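Local coordinates for protein phospho-2-dehydro-3-deoxyheptonate aldolase/chorismate mutase (Thermus thermophilus, PDB 2D8D) that probably converts chorismate to prephenate in this N-terminal chorismate mutase domain, the full-length enzyme probably also making 3-deoxy-7-phosphoheptulonate, at residues Glu52-Leu57 against Thr69-Phe74. Residues are numbered along the deposited sequence; the frame is centred on the assembly and turned at random.
Sequences EMLAYL and TIRKLF
L54 packs against R71 and F74 where helix 47-60 meets helix 67-84, the segment axes approaching to 9.8 Å at 145° between their N-to-C directions. Followed outward, its CB meets R71 NH1 at 3.5 Å, an oblique approach to the guanidinium; CG lies farther from that nitrogen, and the branches then part. CD1 stays by R71, 3.7 Å from NH1, whereas CD2 lies near both R71 O and F74 CB, 3.8 Å from the latter. R71 sends CG anti to its backbone N (chi1 -178°) and bends at chi3, which carries NE round; the side chain crosses L54 at about a right angle. L57 supplies a CH-pi contact: its CD1 stands 3.4 Å from the centroid of the F74 ring, 9° off the normal, hence over the face. Replacing F74 with an alanine would remove that ring and would probably open a gap beneath L57 CD1, while CB would remain beside L54. L57 CB and I70 CG2, 4.4 Å apart, add a looser apolar touch. In the dimer, I19 and L20 of the second subunit pack on F74 and I70 respectively, so this helix pair also meets the partner chain within the all-helical chorismate mutase fold. No hydrogen bond links the two segments, implying cohesion here from apolar packing and the CH-pi contact, with the R71 guanidinium at the border touching L54 by van der Waals contact.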
ATOM      1  N   GLU B  52      -4.610  -8.597 -14.374  1.00  7.70           N
ATOM      2  CA  GLU B  52      -3.534  -9.572 -14.264  1.00  8.66           C
ATOM      3  C   GLU B  52      -2.771  -9.363 -12.961  1.00  7.21           C
ATOM      4  O   GLU B  52      -2.404 -10.330 -12.296  1.00  7.45           O
ATOM      5  CB  GLU B  52      -2.605  -9.467 -15.472  1.00  9.43           C
ATOM      6  CG  GLU B  52      -3.341  -9.779 -16.762  1.00 14.05           C
ATOM      7  CD  GLU B  52      -2.488  -9.627 -17.996  1.00 14.19           C
ATOM      8  OE1 GLU B  52      -1.632  -8.719 -18.023  1.00 14.36           O
ATOM      9  OE2 GLU B  52      -2.693 -10.407 -18.950  1.00 15.75           O
ATOM     10  N   MET B  53      -2.545  -8.110 -12.578  1.00  7.26           N
ATOM     11  CA  MET B  53      -1.842  -7.837 -11.328  1.00  7.37           C
ATOM     12  C   MET B  53      -2.700  -8.292 -10.146  1.00  7.27           C
ATOM     13  O   MET B  53      -2.201  -8.916  -9.207  1.00  7.50           O
ATOM     14  CB  MET B  53      -1.509  -6.345 -11.211  1.00  7.54           C
ATOM     15  CG  MET B  53      -0.503  -5.880 -12.261  1.00  7.97           C
ATOM     16  SD  MET B  53       0.063  -4.178 -12.070  1.00  8.64           S
ATOM     17  CE  MET B  53      -1.389  -3.281 -12.567  1.00  9.77           C
ATOM     18  N   LEU B  54      -3.994  -7.995 -10.198  1.00  7.27           N
ATOM     19  CA  LEU B  54      -4.890  -8.396  -9.119  1.00  8.20           C
ATOM     20  C   LEU B  54      -4.939  -9.916  -8.999  1.00  7.60           C
ATOM     21  O   LEU B  54      -5.058 -10.457  -7.898  1.00  8.92           O
ATOM     22  CB  LEU B  54      -6.299  -7.851  -9.362  1.00  9.11           C
ATOM     23  CG  LEU B  54      -6.460  -6.331  -9.281  1.00  9.69           C
ATOM     24  CD1 LEU B  54      -7.880  -5.958  -9.660  1.00 11.70           C
ATOM     25  CD2 LEU B  54      -6.134  -5.839  -7.877  1.00 10.39           C
ATOM     26  N   ALA B  55      -4.833 -10.602 -10.135  1.00  8.41           N
ATOM     27  CA  ALA B  55      -4.873 -12.057 -10.148  1.00  7.89           C
ATOM     28  C   ALA B  55      -3.684 -12.691  -9.434  1.00  7.83           C
ATOM     29  O   ALA B  55      -3.868 -13.575  -8.599  1.00  8.41           O
ATOM     30  CB  ALA B  55      -4.962 -12.572 -11.583  1.00  9.74           C
ATOM     31  N   TYR B  56      -2.461 -12.264  -9.740  1.00  7.80           N
ATOM     32  CA  TYR B  56      -1.344 -12.893  -9.051  1.00  7.72           C
ATOM     33  C   TYR B  56      -1.222 -12.439  -7.602  1.00  7.28           C
ATOM     34  O   TYR B  56      -0.763 -13.203  -6.755  1.00  7.98           O
ATOM     35  CB  TYR B  56      -0.006 -12.729  -9.815  1.00  8.85           C
ATOM     36  CG  TYR B  56       0.583 -11.338  -9.960  1.00  7.47           C
ATOM     37  CD1 TYR B  56       0.676 -10.734 -11.216  1.00  7.37           C
ATOM     38  CD2 TYR B  56       1.106 -10.655  -8.862  1.00  7.76           C
ATOM     39  CE1 TYR B  56       1.278  -9.489 -11.376  1.00  8.78           C
ATOM     40  CE2 TYR B  56       1.707  -9.406  -9.014  1.00  8.44           C
ATOM     41  CZ  TYR B  56       1.787  -8.830 -10.272  1.00  7.72           C
ATOM     42  OH  TYR B  56       2.350  -7.583 -10.421  1.00  8.50           O
ATOM     43  N   LEU B  57      -1.655 -11.220  -7.297  1.00  6.72           N
ATOM     44  CA  LEU B  57      -1.578 -10.737  -5.924  1.00  7.34           C
ATOM     45  C   LEU B  57      -2.562 -11.496  -5.041  1.00  7.72           C
ATOM     46  O   LEU B  57      -2.247 -11.828  -3.897  1.00  9.35           O
ATOM     47  CB  LEU B  57      -1.847  -9.231  -5.872  1.00  7.64           C
ATOM     48  CG  LEU B  57      -0.729  -8.395  -6.507  1.00  6.91           C
ATOM     49  CD1 LEU B  57      -1.189  -6.956  -6.683  1.00  8.29           C
ATOM     50  CD2 LEU B  57       0.527  -8.471  -5.645  1.00  8.49           C
ATOM     51  N   THR B  69      -9.971  -7.960   0.243  1.00 12.51           N
ATOM     52  CA  THR B  69      -9.345  -6.777   0.827  1.00 13.16           C
ATOM     53  C   THR B  69      -8.077  -6.428   0.050  1.00 10.69           C
ATOM     54  O   THR B  69      -7.829  -5.261  -0.255  1.00 10.05           O
ATOM     55  CB  THR B  69      -8.988  -7.006   2.310  1.00 15.10           C
ATOM     56  OG1 THR B  69     -10.189  -7.212   3.066  1.00 18.33           O
ATOM     57  CG2 THR B  69      -8.245  -5.802   2.875  1.00 17.45           C
ATOM     58  N   ILE B  70      -7.277  -7.444  -0.265  1.00  9.62           N
ATOM     59  CA  ILE B  70      -6.058  -7.223  -1.031  1.00 10.15           C
ATOM     60  C   ILE B  70      -6.441  -6.616  -2.380  1.00 10.08           C
ATOM     61  O   ILE B  70      -5.814  -5.668  -2.853  1.00  9.72           O
ATOM     62  CB  ILE B  70      -5.286  -8.551  -1.243  1.00 10.33           C
ATOM     63  CG1 ILE B  70      -4.701  -9.028   0.092  1.00 10.63           C
ATOM     64  CG2 ILE B  70      -4.192  -8.372  -2.290  1.00 10.72           C
ATOM     65  CD1 ILE B  70      -3.818  -8.006   0.794  1.00 11.86           C
ATOM     66  N   ARG B  71      -7.489  -7.157  -2.993  1.00 10.33           N
ATOM     67  CA  ARG B  71      -7.958  -6.657  -4.279  1.00 11.18           C
ATOM     68  C   ARG B  71      -8.378  -5.191  -4.157  1.00 10.91           C
ATOM     69  O   ARG B  71      -8.018  -4.362  -4.989  1.00 11.07           O
ATOM     70  CB  ARG B  71      -9.139  -7.504  -4.761  1.00 13.44           C
ATOM     71  CG  ARG B  71      -9.693  -7.116  -6.120  1.00 18.11           C
ATOM     72  CD  ARG B  71     -10.877  -8.001  -6.486  1.00 19.99           C
ATOM     73  NE  ARG B  71     -10.491  -9.405  -6.588  1.00 21.90           N
ATOM     74  CZ  ARG B  71      -9.799  -9.921  -7.600  1.00 22.43           C
ATOM     75  NH1 ARG B  71      -9.414  -9.149  -8.607  1.00 24.47           N
ATOM     76  NH2 ARG B  71      -9.487 -11.209  -7.600  1.00 24.70           N
ATOM     77  N   LYS B  72      -9.135  -4.881  -3.109  1.00 11.57           N
ATOM     78  CA  LYS B  72      -9.608  -3.521  -2.865  1.00 12.36           C
ATOM     79  C   LYS B  72      -8.456  -2.535  -2.704  1.00 10.52           C
ATOM     80  O   LYS B  72      -8.445  -1.467  -3.314  1.00 11.54           O
ATOM     81  CB  LYS B  72     -10.472  -3.495  -1.600  1.00 15.57           C
ATOM     82  CG  LYS B  72     -11.009  -2.119  -1.233  1.00 18.76           C
ATOM     83  CD  LYS B  72     -11.585  -2.101   0.177  1.00 23.03           C
ATOM     84  CE  LYS B  72     -12.692  -3.129   0.348  1.00 24.17           C
ATOM     85  NZ  LYS B  72     -13.817  -2.901  -0.596  1.00 26.61           N
ATOM     86  N   LEU B  73      -7.490  -2.900  -1.870  1.00 10.56           N
ATOM     87  CA  LEU B  73      -6.346  -2.035  -1.619  1.00 10.16           C
ATOM     88  C   LEU B  73      -5.531  -1.781  -2.879  1.00  8.37           C
ATOM     89  O   LEU B  73      -5.167  -0.642  -3.168  1.00  8.88           O
ATOM     90  CB  LEU B  73      -5.464  -2.637  -0.522  1.00  9.97           C
ATOM     91  CG  LEU B  73      -6.110  -2.681   0.867  1.00 10.19           C
ATOM     92  CD1 LEU B  73      -5.199  -3.416   1.830  1.00 12.94           C
ATOM     93  CD2 LEU B  73      -6.383  -1.266   1.365  1.00 11.33           C
ATOM     94  N   PHE B  74      -5.249  -2.828  -3.644  1.00  8.62           N
ATOM     95  CA  PHE B  74      -4.477  -2.621  -4.856  1.00  8.15           C
ATOM     96  C   PHE B  74      -5.253  -1.836  -5.907  1.00  8.45           C
ATOM     97  O   PHE B  74      -4.658  -1.078  -6.667  1.00  8.76           O
ATOM     98  CB  PHE B  74      -3.950  -3.954  -5.388  1.00  8.33           C
ATOM     99  CG  PHE B  74      -2.646  -4.359  -4.755  1.00  9.01           C
ATOM    100  CD1 PHE B  74      -1.448  -3.791  -5.180  1.00  8.95           C
ATOM    101  CD2 PHE B  74      -2.619  -5.256  -3.691  1.00  9.83           C
ATOM    102  CE1 PHE B  74      -0.240  -4.103  -4.552  1.00  9.06           C
ATOM    103  CE2 PHE B  74      -1.415  -5.574  -3.057  1.00  9.24           C
ATOM    104  CZ  PHE B  74      -0.225  -4.995  -3.491  1.00  9.11           C
TER